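PDB 7RAG: lipoprotein from Clostridioides difficile, which allosterically activates the CwlD amidase during spore formation, as a lipoprotein of the LolA family bound in complex with that enzyme. Local coordinates for residues E151-L156 and V166-F171; N53-V58 and G66-Y71; K28-V33 and N41-H46. One frame throughout, in Å; residues are numbered along the deposited sequence.

Contact 1 of 3, residues E151-L156 and V166-F171; sequences EKMEVL and VKYKDF
Met153, built as selenomethionine, and Tyr168 meet on one face of a two-stranded ladder. The terminal CE of Met153 lies 3.6 Å from the phenol OH of Tyr168, and Met153 CB sits 4.0 Å from Tyr168 CE2, close to the plane of the ring. The ring edge also abuts the backbone: Glu151 C and Lys152 N lie in its plane, with Tyr168 CD2 3.5 Å from Glu151 O. Val166, on the same strand as the tyrosine, puts CG1 over one ring face toward the rim. Met153 and Val166 form a hydrogen-bonded pair, each N reaching the other's O at 2.8 Å. Tyr168 N reaches Glu151 O at 2.9 Å, tilted 34° from the carbonyl plane. This is the antiparallel beta hairpin of strands 150-156 and 162-173 at one side of a five-stranded sheet, and a classic beta bulge, Glu151 and Lys152 both facing Tyr142, interrupts the pairing with strand 138-144. Lys152 and Lys167 share the other face through their aliphatic parts, CG to CG 4.2 Å. The Lys152 chain bends at chi3 (72°) to place CE, and its NZ makes a salt bridge to Glu154 OE2 at 3.4 Å, the hydrogen bond within it weak, as well as a cation-pi contact with Tyr142. Farther out, Gly102 O accepts a hydrogen bond from Tyr168 OH, while His122 and Asn144 hold the Glu151 carboxylate. Val166, Lys167 and Lys169 pair with a strand of the second subunit, which carries the sheet across the interface.

Contact 2 of 3, residues N53-V58 and G66-Y71; sequences NYKLEV and GKSIEY
Leu56 meets the Tyr71 ring at its edge, Leu56 CG lying near the ring plane 4.3 Å from Tyr71 CE2; Tyr54 O sits at the same ring's edge. The two tyrosines pair across the strands CB to CB at 4.2 Å, but the Tyr54 ring leads away, edge-to-face with Phe100 and against Tyr48 of the second subunit. On the other face of the sheet, that of Lys55, Glu57, Ser68 and Glu70, the Asn53 amide and Glu70 carboxylate planes are turned 70° apart, and Asn53 ND2 stays 3.9 Å from Glu70 OE2. Lys55 reaches Glu70 from across the ladder: NZ to OE1 is 3.6 Å, a long salt bridge, beside Ser68 OG. Lys79 adds a long, weak ion pair to that OE1. The Glu70 chain, with CG anti to the backbone N (chi1 -158°), passes Tyr54 O. Glu57 and Ser68, the pair with the shortest CA-CA spacing, touch through their CB atoms at 3.9 Å. Tyr54 with Tyr71 and Leu56 with Ile69 bond in both directions; Ile69 O receives Leu56 N at 2.9 Å, nearly along the C=O axis. Val58 N to Lys67 O and Gly66 N to Val58 O (2.7 Å) extend the pairing to the loop. Residues 53-58 pair also with the second subunit; Lys67 and Ile69 pack on the amidase. This is an antiparallel beta hairpin with a long connecting loop in the N-terminal sheet of this LolA-family protein.

Contact 3 of 3, residues K28-V33 and N41-H46; sequences KAEVEV and NYVLIH
Ala29 with Leu44 and Val31 with Tyr42 are hydrogen-bonded pairs of an antiparallel ladder whose strands have N-to-C directions 153° apart: Ala29 N to Leu44 O is 2.8 Å, and the other three bonds, Leu44 N to Ala29 O, Val31 N to Tyr42 O and Tyr42 N to Val31 O, are 2.9 Å. On the face of Ala29, Val31, Tyr42 and Leu44, contact is apolar. Ala29 CB sits over one face of the His46 imidazole, displaced toward the rim at NE2 and CE1; this CH-pi contact measures 3.9 Å from CB to the ring centroid, 20° off the normal. Val31 CG2 meets Leu44 CD1 at 3.8 Å. Val33 CG2 comes obliquely to the Tyr42 ring, 3.7 Å from its CE2, while Val31 O lies at that ring's edge. With CG anti to the carbonyl carbon (chi1 -54°), Tyr42 starts its ring on the side of its own backbone N; the phenol OH is hydrogen-bonded to Glu57 of the amidase chain.

Across the other face, Lys28 lays CG against Val43 CG1 at 3.7 Å, and its CD and CE also border that methyl. Its NZ forms a long salt bridge with Glu30 on the same strand. Glu32 and Asn41 run alongside each other in the same direction, carboxylate and amide planes only slightly turned, with Asn41 OD1 3.3 Å from Glu32 CB. Both strands of the hairpin extend into ladders with the second subunit, whose Phe100 meets His46 edge-to-face and whose Phe164 packs on Val33.

The second subunit packs on residues of both faces, Val43 and Ile45 included, while Val33, Tyr42 and Leu44 also meet the amidase, so that their face combines apolar burial with one polar tie, from Tyr42.

How the contacts relate
All three contacts are antiparallel beta hairpins, each partly buried and each touching the second subunit. Contacts 2 and 3 share strand 40-58 and belong to one sheet, yet their centres lie about 37 Å apart; contact 1 is in the other sheet, its centre about 17 Å from that of contact 2. Contact 3 is the outlying one, its centre about 31 Å from the centre of the chain and on the opposite side from contact 1. Residues on both its faces pack on other chains, whereas Met153 of contact 1 packs on a loop and a neighbouring strand of its own chain. Charged pairs differ too: a cross-strand ion pair in contact 2, same-strand pairs in contacts 1 and 3.

Contact 1 of 3, residues E151-L156 and V166-F171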
loop_
_atom_site.group_PDB
_atom_site.type_symbol
_atom_site.label_atom_id
_atom_site.label_comp_id
_atom_site.label_asym_id
_atom_site.label_seq_id
_atom_site.Cartn_x
_atom_site.Cartn_y
_atom_site.Cartn_z
ATOM N N GLU A 151 -11.355 -10.371 -27.990
ATOM C CA GLU A 151 -11.312 -11.826 -28.096
ATOM C C GLU A 151 -9.903 -12.370 -27.915
ATOM O O GLU A 151 -9.697 -13.334 -27.172
ATOM C CB GLU A 151 -11.873 -12.286 -29.445
ATOM C CG GLU A 151 -13.312 -11.859 -29.688
ATOM C CD GLU A 151 -14.150 -12.911 -30.424
ATOM O OE1 GLU A 151 -13.610 -13.590 -31.326
ATOM O OE2 GLU A 151 -15.350 -13.065 -30.094
ATOM N N LYS A 152 -8.920 -11.753 -28.569
ATOM C CA LYS A 152 -7.573 -12.294 -28.595
ATOM C C LYS A 152 -6.563 -11.161 -28.650
ATOM O O LYS A 152 -6.829 -10.088 -29.202
ATOM C CB LYS A 152 -7.381 -13.224 -29.794
ATOM C CG LYS A 152 -6.109 -14.016 -29.744
ATOM C CD LYS A 152 -6.077 -15.103 -30.806
ATOM C CE LYS A 152 -5.901 -14.527 -32.206
ATOM N NZ LYS A 152 -5.508 -15.594 -33.181
HETATM N N MSE A 153 -5.391 -11.419 -28.084
HETATM C CA MSE A 153 -4.297 -10.484 -28.202
HETATM C C MSE A 153 -2.993 -11.209 -28.437
HETATM O O MSE A 153 -2.746 -12.227 -27.807
HETATM C CB MSE A 153 -4.188 -9.617 -26.965
HETATM C CG MSE A 153 -3.173 -8.518 -27.188
HETATM SE SE MSE A 153 -2.388 -7.773 -25.569
HETATM C CE MSE A 153 -3.807 -6.451 -25.137
ATOM N N GLU A 154 -2.164 -10.703 -29.348
ATOM C CA GLU A 154 -0.877 -11.311 -29.659
ATOM C C GLU A 154 0.244 -10.285 -29.529
ATOM O O GLU A 154 0.157 -9.184 -30.088
ATOM C CB GLU A 154 -0.875 -11.909 -31.071
ATOM C CG GLU A 154 -1.921 -12.994 -31.292
ATOM C CD GLU A 154 -1.942 -13.512 -32.727
ATOM O OE1 GLU A 154 -1.612 -12.738 -33.658
ATOM O OE2 GLU A 154 -2.288 -14.700 -32.927
ATOM N N VAL A 155 1.289 -10.640 -28.787
ATOM C CA VAL A 155 2.556 -9.925 -28.834
ATOM C C VAL A 155 3.448 -10.660 -29.834
ATOM O O VAL A 155 3.733 -11.855 -29.679
ATOM C CB VAL A 155 3.194 -9.827 -27.437
ATOM C CG1 VAL A 155 4.491 -9.011 -27.462
ATOM C CG2 VAL A 155 2.205 -9.219 -26.448
ATOM N N LEU A 156 3.841 -9.970 -30.894
ATOM C CA LEU A 156 4.638 -10.556 -31.962
ATOM C C LEU A 156 6.081 -10.094 -31.824
ATOM O O LEU A 156 6.335 -8.935 -31.474
ATOM C CB LEU A 156 4.094 -10.165 -33.336
ATOM C CG LEU A 156 2.601 -10.366 -33.606
ATOM C CD1 LEU A 156 2.241 -9.593 -34.853
ATOM C CD2 LEU A 156 2.198 -11.837 -33.755
ATOM N N VAL A 166 -2.996 -14.157 -25.753
ATOM C CA VAL A 166 -4.033 -14.081 -24.748
ATOM C C VAL A 166 -5.366 -14.307 -25.437
ATOM O O VAL A 166 -5.733 -13.557 -26.347
ATOM C CB VAL A 166 -4.018 -12.724 -24.029
ATOM C CG1 VAL A 166 -5.170 -12.646 -23.042
ATOM C CG2 VAL A 166 -2.683 -12.487 -23.352
ATOM N N LYS A 167 -6.102 -15.315 -24.995
ATOM C CA LYS A 167 -7.485 -15.526 -25.417
ATOM C C LYS A 167 -8.396 -15.166 -24.254
ATOM O O LYS A 167 -8.274 -15.738 -23.161
ATOM C CB LYS A 167 -7.716 -16.969 -25.873
ATOM C CG LYS A 167 -7.202 -17.260 -27.303
ATOM C CD LYS A 167 -6.914 -18.734 -27.522
ATOM C CE LYS A 167 -6.630 -19.050 -29.005
ATOM N NZ LYS A 167 -7.692 -19.940 -29.645
ATOM N N TYR A 168 -9.291 -14.207 -24.488
ATOM C CA TYR A 168 -10.205 -13.711 -23.462
ATOM C C TYR A 168 -11.493 -14.536 -23.451
ATOM O O TYR A 168 -12.204 -14.586 -24.455
ATOM C CB TYR A 168 -10.523 -12.236 -23.711
ATOM C CG TYR A 168 -9.333 -11.306 -23.657
ATOM C CD1 TYR A 168 -8.988 -10.640 -22.478
ATOM C CD2 TYR A 168 -8.560 -11.075 -24.794
ATOM C CE1 TYR A 168 -7.894 -9.783 -22.437
ATOM C CE2 TYR A 168 -7.476 -10.214 -24.771
ATOM C CZ TYR A 168 -7.146 -9.572 -23.592
ATOM O OH TYR A 168 -6.061 -8.732 -23.585
ATOM N N LYS A 169 -11.799 -15.153 -22.311
ATOM C CA LYS A 169 -13.010 -15.945 -22.113
ATOM C C LYS A 169 -13.841 -15.349 -20.977
ATOM O O LYS A 169 -13.291 -14.831 -20.001
ATOM C CB LYS A 169 -12.664 -17.425 -21.787
ATOM C CG LYS A 169 -11.775 -18.140 -22.828
ATOM C CD LYS A 169 -12.584 -18.706 -23.995
ATOM C CE LYS A 169 -11.725 -18.933 -25.224
ATOM N NZ LYS A 169 -11.343 -17.629 -25.856
ATOM N N ASP A 170 -15.171 -15.425 -21.106
ATOM C CA ASP A 170 -16.111 -15.051 -20.043
ATOM C C ASP A 170 -16.039 -13.563 -19.710
ATOM O O ASP A 170 -16.085 -13.187 -18.535
ATOM C CB ASP A 170 -15.892 -15.864 -18.761
ATOM C CG ASP A 170 -15.951 -17.363 -18.979
ATOM O OD1 ASP A 170 -16.678 -17.813 -19.895
ATOM O OD2 ASP A 170 -15.271 -18.096 -18.217
ATOM N N PHE A 171 -15.949 -12.711 -20.737
ATOM C CA PHE A 171 -15.749 -11.279 -20.526
ATOM C C PHE A 171 -17.046 -10.609 -20.088
ATOM O O PHE A 171 -18.033 -10.613 -20.828
ATOM C CB PHE A 171 -15.233 -10.606 -21.791
ATOM C CG PHE A 171 -14.702 -9.231 -21.548
ATOM C CD1 PHE A 171 -13.366 -9.037 -21.217
ATOM C CD2 PHE A 171 -15.539 -8.127 -21.608
ATOM C CE1 PHE A 171 -12.873 -7.770 -20.976
ATOM C CE2 PHE A 171 -15.050 -6.853 -21.366
ATOM C CZ PHE A 171 -13.716 -6.676 -21.051
#

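Contact 2 of 3, residues N53-V58 and G66-Y71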
loop_
_atom_site.group_PDB
_atom_site.type_symbol
_atom_site.label_atom_id
_atom_site.label_comp_id
_atom_site.label_asym_id
_atom_site.label_seq_id
_atom_site.Cartn_x
_atom_site.Cartn_y
_atom_site.Cartn_z
ATOM N N ASN A 53 -7.521 0.011 -11.051
ATOM C CA ASN A 53 -7.033 -1.082 -10.217
ATOM C C ASN A 53 -7.203 -2.383 -10.989
ATOM O O ASN A 53 -8.324 -2.749 -11.356
ATOM C CB ASN A 53 -7.762 -1.141 -8.870
ATOM C CG ASN A 53 -7.402 -2.384 -8.054
ATOM O OD1 ASN A 53 -7.922 -3.479 -8.294
ATOM N ND2 ASN A 53 -6.523 -2.216 -7.081
ATOM N N TYR A 54 -6.089 -3.063 -11.233
ATOM C CA TYR A 54 -6.055 -4.325 -11.956
ATOM C C TYR A 54 -5.591 -5.429 -11.009
ATOM O O TYR A 54 -4.659 -5.234 -10.230
ATOM C CB TYR A 54 -5.115 -4.236 -13.144
ATOM C CG TYR A 54 -5.623 -3.446 -14.328
ATOM C CD1 TYR A 54 -6.493 -4.021 -15.242
ATOM C CD2 TYR A 54 -5.200 -2.142 -14.563
ATOM C CE1 TYR A 54 -6.939 -3.319 -16.350
ATOM C CE2 TYR A 54 -5.652 -1.428 -15.664
ATOM C CZ TYR A 54 -6.516 -2.025 -16.559
ATOM O OH TYR A 54 -6.977 -1.343 -17.664
ATOM N N LYS A 55 -6.260 -6.575 -11.035
ATOM C CA LYS A 55 -5.770 -7.753 -10.332
ATOM C C LYS A 55 -5.681 -8.907 -11.317
ATOM O O LYS A 55 -6.647 -9.180 -12.033
ATOM C CB LYS A 55 -6.675 -8.114 -9.165
ATOM C CG LYS A 55 -6.213 -9.303 -8.365
ATOM C CD LYS A 55 -6.778 -9.235 -6.961
ATOM C CE LYS A 55 -6.714 -10.590 -6.265
ATOM N NZ LYS A 55 -6.024 -10.474 -4.941
ATOM N N LEU A 56 -4.512 -9.543 -11.394
ATOM C CA LEU A 56 -4.324 -10.768 -12.164
ATOM C C LEU A 56 -4.031 -11.884 -11.176
ATOM O O LEU A 56 -3.028 -11.820 -10.455
ATOM C CB LEU A 56 -3.177 -10.660 -13.170
ATOM C CG LEU A 56 -2.787 -9.302 -13.746
ATOM C CD1 LEU A 56 -1.768 -9.522 -14.858
ATOM C CD2 LEU A 56 -3.999 -8.536 -14.280
ATOM N N GLU A 57 -4.891 -12.895 -11.132
ATOM C CA GLU A 57 -4.649 -14.038 -10.272
ATOM C C GLU A 57 -4.559 -15.313 -11.105
ATOM O O GLU A 57 -5.403 -15.564 -11.973
ATOM C CB GLU A 57 -5.737 -14.161 -9.203
ATOM C CG GLU A 57 -5.699 -15.508 -8.490
ATOM C CD GLU A 57 -6.968 -15.789 -7.758
ATOM O OE1 GLU A 57 -7.681 -14.799 -7.470
ATOM O OE2 GLU A 57 -7.265 -16.987 -7.506
ATOM N N VAL A 58 -3.550 -16.119 -10.829
ATOM C CA VAL A 58 -3.317 -17.329 -11.598
ATOM C C VAL A 58 -4.117 -18.474 -11.001
ATOM O O VAL A 58 -4.106 -18.690 -9.782
ATOM C CB VAL A 58 -1.827 -17.682 -11.639
ATOM C CG1 VAL A 58 -1.628 -18.730 -12.690
ATOM C CG2 VAL A 58 -1.000 -16.456 -11.939
ATOM N N GLY A 66 -3.620 -19.330 -7.181
ATOM C CA GLY A 66 -3.755 -18.430 -6.064
ATOM C C GLY A 66 -2.685 -17.364 -5.956
ATOM O O GLY A 66 -2.826 -16.465 -5.123
ATOM N N LYS A 67 -1.607 -17.443 -6.737
ATOM C CA LYS A 67 -0.652 -16.343 -6.790
ATOM C C LYS A 67 -1.248 -15.196 -7.589
ATOM O O LYS A 67 -2.049 -15.405 -8.502
ATOM C CB LYS A 67 0.671 -16.797 -7.401
ATOM C CG LYS A 67 1.358 -17.836 -6.549
ATOM C CD LYS A 67 2.465 -18.507 -7.278
ATOM C CE LYS A 67 3.480 -19.075 -6.324
ATOM N NZ LYS A 67 2.909 -20.158 -5.530
ATOM N N SER A 68 -0.898 -13.969 -7.207
ATOM C CA SER A 68 -1.547 -12.831 -7.845
ATOM C C SER A 68 -0.602 -11.639 -7.916
ATOM O O SER A 68 0.391 -11.547 -7.188
ATOM C CB SER A 68 -2.853 -12.446 -7.126
ATOM O OG SER A 68 -2.638 -12.049 -5.775
ATOM N N ILE A 69 -0.926 -10.740 -8.838
ATOM C CA ILE A 69 -0.284 -9.444 -8.958
ATOM C C ILE A 69 -1.379 -8.396 -9.042
ATOM O O ILE A 69 -2.305 -8.521 -9.850
ATOM C CB ILE A 69 0.626 -9.365 -10.193
ATOM C CG1 ILE A 69 1.820 -10.296 -10.029
ATOM C CG2 ILE A 69 1.090 -7.951 -10.394
ATOM C CD1 ILE A 69 2.633 -10.486 -11.307
ATOM N N GLU A 70 -1.270 -7.365 -8.224
ATOM C CA GLU A 70 -2.260 -6.306 -8.128
ATOM C C GLU A 70 -1.600 -4.969 -8.446
ATOM O O GLU A 70 -0.572 -4.634 -7.854
ATOM C CB GLU A 70 -2.853 -6.318 -6.732
ATOM C CG GLU A 70 -4.192 -5.684 -6.608
ATOM C CD GLU A 70 -4.787 -5.920 -5.227
ATOM O OE1 GLU A 70 -4.702 -7.081 -4.733
ATOM O OE2 GLU A 70 -5.315 -4.943 -4.633
ATOM N N TYR A 71 -2.167 -4.230 -9.401
ATOM C CA TYR A 71 -1.694 -2.910 -9.804
ATOM C C TYR A 71 -2.683 -1.864 -9.300
ATOM O O TYR A 71 -3.841 -1.847 -9.740
ATOM C CB TYR A 71 -1.576 -2.811 -11.324
ATOM C CG TYR A 71 -0.610 -3.787 -11.970
ATOM C CD1 TYR A 71 0.710 -3.418 -12.236
ATOM C CD2 TYR A 71 -1.016 -5.077 -12.326
ATOM C CE1 TYR A 71 1.592 -4.304 -12.834
ATOM C CE2 TYR A 71 -0.143 -5.956 -12.926
ATOM C CZ TYR A 71 1.156 -5.566 -13.176
ATOM O OH TYR A 71 2.024 -6.442 -13.760
#

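Contact 3 of 3, residues K28-V33 and N41-H46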
loop_
_atom_site.group_PDB
_atom_site.type_symbol
_atom_site.label_atom_id
_atom_site.label_comp_id
_atom_site.label_asym_id
_atom_site.label_seq_id
_atom_site.Cartn_x
_atom_site.Cartn_y
_atom_site.Cartn_z
ATOM N N LYS A 28 -9.298 23.891 -2.258
ATOM C CA LYS A 28 -8.866 24.316 -0.941
ATOM C C LYS A 28 -10.078 24.228 -0.013
ATOM O O LYS A 28 -11.175 24.668 -0.375
ATOM C CB LYS A 28 -8.311 25.742 -1.018
ATOM C CG LYS A 28 -7.267 26.113 0.010
ATOM C CD LYS A 28 -6.786 27.556 -0.197
ATOM C CE LYS A 28 -7.580 28.549 0.644
ATOM N NZ LYS A 28 -6.923 29.886 0.663
ATOM N N ALA A 29 -9.898 23.621 1.155
ATOM C CA ALA A 29 -10.965 23.456 2.135
ATOM C C ALA A 29 -10.586 24.212 3.400
ATOM O O ALA A 29 -9.590 23.877 4.055
ATOM C CB ALA A 29 -11.216 21.973 2.446
ATOM N N GLU A 30 -11.369 25.237 3.729
ATOM C CA GLU A 30 -11.237 25.939 4.997
ATOM C C GLU A 30 -12.213 25.321 5.983
ATOM O O GLU A 30 -13.428 25.414 5.787
ATOM C CB GLU A 30 -11.527 27.427 4.819
ATOM C CG GLU A 30 -10.689 28.052 3.743
ATOM C CD GLU A 30 -10.969 29.521 3.550
ATOM O OE1 GLU A 30 -11.923 30.051 4.184
ATOM O OE2 GLU A 30 -10.223 30.139 2.758
ATOM N N VAL A 31 -11.698 24.693 7.036
ATOM C CA VAL A 31 -12.522 23.915 7.948
ATOM C C VAL A 31 -12.535 24.599 9.302
ATOM O O VAL A 31 -11.476 24.889 9.864
ATOM C CB VAL A 31 -12.010 22.472 8.086
ATOM C CG1 VAL A 31 -12.934 21.694 8.981
ATOM C CG2 VAL A 31 -11.876 21.815 6.718
ATOM N N GLU A 32 -13.727 24.849 9.829
ATOM C CA GLU A 32 -13.908 25.281 11.211
ATOM C C GLU A 32 -14.429 24.106 12.040
ATOM O O GLU A 32 -15.416 23.455 11.668
ATOM C CB GLU A 32 -14.872 26.466 11.290
ATOM C CG GLU A 32 -14.991 27.030 12.699
ATOM C CD GLU A 32 -16.198 27.969 12.917
ATOM O OE1 GLU A 32 -17.364 27.525 12.741
ATOM O OE2 GLU A 32 -15.977 29.143 13.298
ATOM N N VAL A 33 -13.754 23.819 13.148
ATOM C CA VAL A 33 -14.136 22.741 14.053
ATOM C C VAL A 33 -14.480 23.360 15.387
ATOM O O VAL A 33 -13.718 24.185 15.905
ATOM C CB VAL A 33 -13.019 21.694 14.205
ATOM C CG1 VAL A 33 -13.488 20.534 15.086
ATOM C CG2 VAL A 33 -12.570 21.190 12.815
ATOM N N ASN A 41 -9.406 26.536 13.354
ATOM C CA ASN A 41 -9.513 26.577 11.905
ATOM C C ASN A 41 -8.351 25.829 11.264
ATOM O O ASN A 41 -7.273 25.700 11.845
ATOM C CB ASN A 41 -9.630 28.005 11.424
ATOM C CG ASN A 41 -10.965 28.634 11.845
ATOM O OD1 ASN A 41 -12.023 28.175 11.435
ATOM N ND2 ASN A 41 -10.917 29.643 12.695
ATOM N N TYR A 42 -8.628 25.215 10.119
ATOM C CA TYR A 42 -7.635 24.459 9.391
ATOM C C TYR A 42 -7.793 24.782 7.919
ATOM O O TYR A 42 -8.889 25.128 7.477
ATOM C CB TYR A 42 -7.806 22.963 9.615
ATOM C CG TYR A 42 -7.829 22.586 11.060
ATOM C CD1 TYR A 42 -6.663 22.215 11.714
ATOM C CD2 TYR A 42 -9.021 22.582 11.771
ATOM C CE1 TYR A 42 -6.679 21.865 13.041
ATOM C CE2 TYR A 42 -9.048 22.226 13.090
ATOM C CZ TYR A 42 -7.872 21.874 13.726
ATOM O OH TYR A 42 -7.907 21.524 15.058
ATOM N N VAL A 43 -6.708 24.677 7.158
ATOM C CA VAL A 43 -6.815 24.712 5.707
ATOM C C VAL A 43 -6.162 23.461 5.148
ATOM O O VAL A 43 -5.011 23.144 5.466
ATOM C CB VAL A 43 -6.208 25.983 5.090
ATOM C CG1 VAL A 43 -6.265 25.919 3.595
ATOM C CG2 VAL A 43 -6.979 27.199 5.554
ATOM N N LEU A 44 -6.914 22.739 4.339
ATOM C CA LEU A 44 -6.445 21.538 3.679
ATOM C C LEU A 44 -6.554 21.758 2.187
ATOM O O LEU A 44 -7.331 22.600 1.728
ATOM C CB LEU A 44 -7.280 20.302 4.080
ATOM C CG LEU A 44 -7.223 19.921 5.565
ATOM C CD1 LEU A 44 -8.261 20.689 6.388
ATOM C CD2 LEU A 44 -7.365 18.433 5.763
ATOM N N ILE A 45 -5.767 21.001 1.431
ATOM C CA ILE A 45 -6.033 20.803 0.014
ATOM C C ILE A 45 -6.608 19.406 -0.163
ATOM O O ILE A 45 -6.078 18.433 0.391
ATOM C CB ILE A 45 -4.772 21.027 -0.830
ATOM C CG1 ILE A 45 -4.315 22.474 -0.624
ATOM C CG2 ILE A 45 -5.073 20.759 -2.302
ATOM C CD1 ILE A 45 -2.915 22.734 -1.016
ATOM N N HIS A 46 -7.747 19.327 -0.848
ATOM C CA HIS A 46 -8.391 18.078 -1.216
ATOM C C HIS A 46 -8.089 17.796 -2.664
ATOM O O HIS A 46 -8.372 18.635 -3.529
ATOM C CB HIS A 46 -9.905 18.150 -1.083
ATOM C CG HIS A 46 -10.382 18.211 0.320
ATOM N ND1 HIS A 46 -11.718 18.161 0.646
ATOM C CD2 HIS A 46 -9.705 18.319 1.483
ATOM C CE1 HIS A 46 -11.844 18.240 1.956
ATOM N NE2 HIS A 46 -10.638 18.328 2.485
#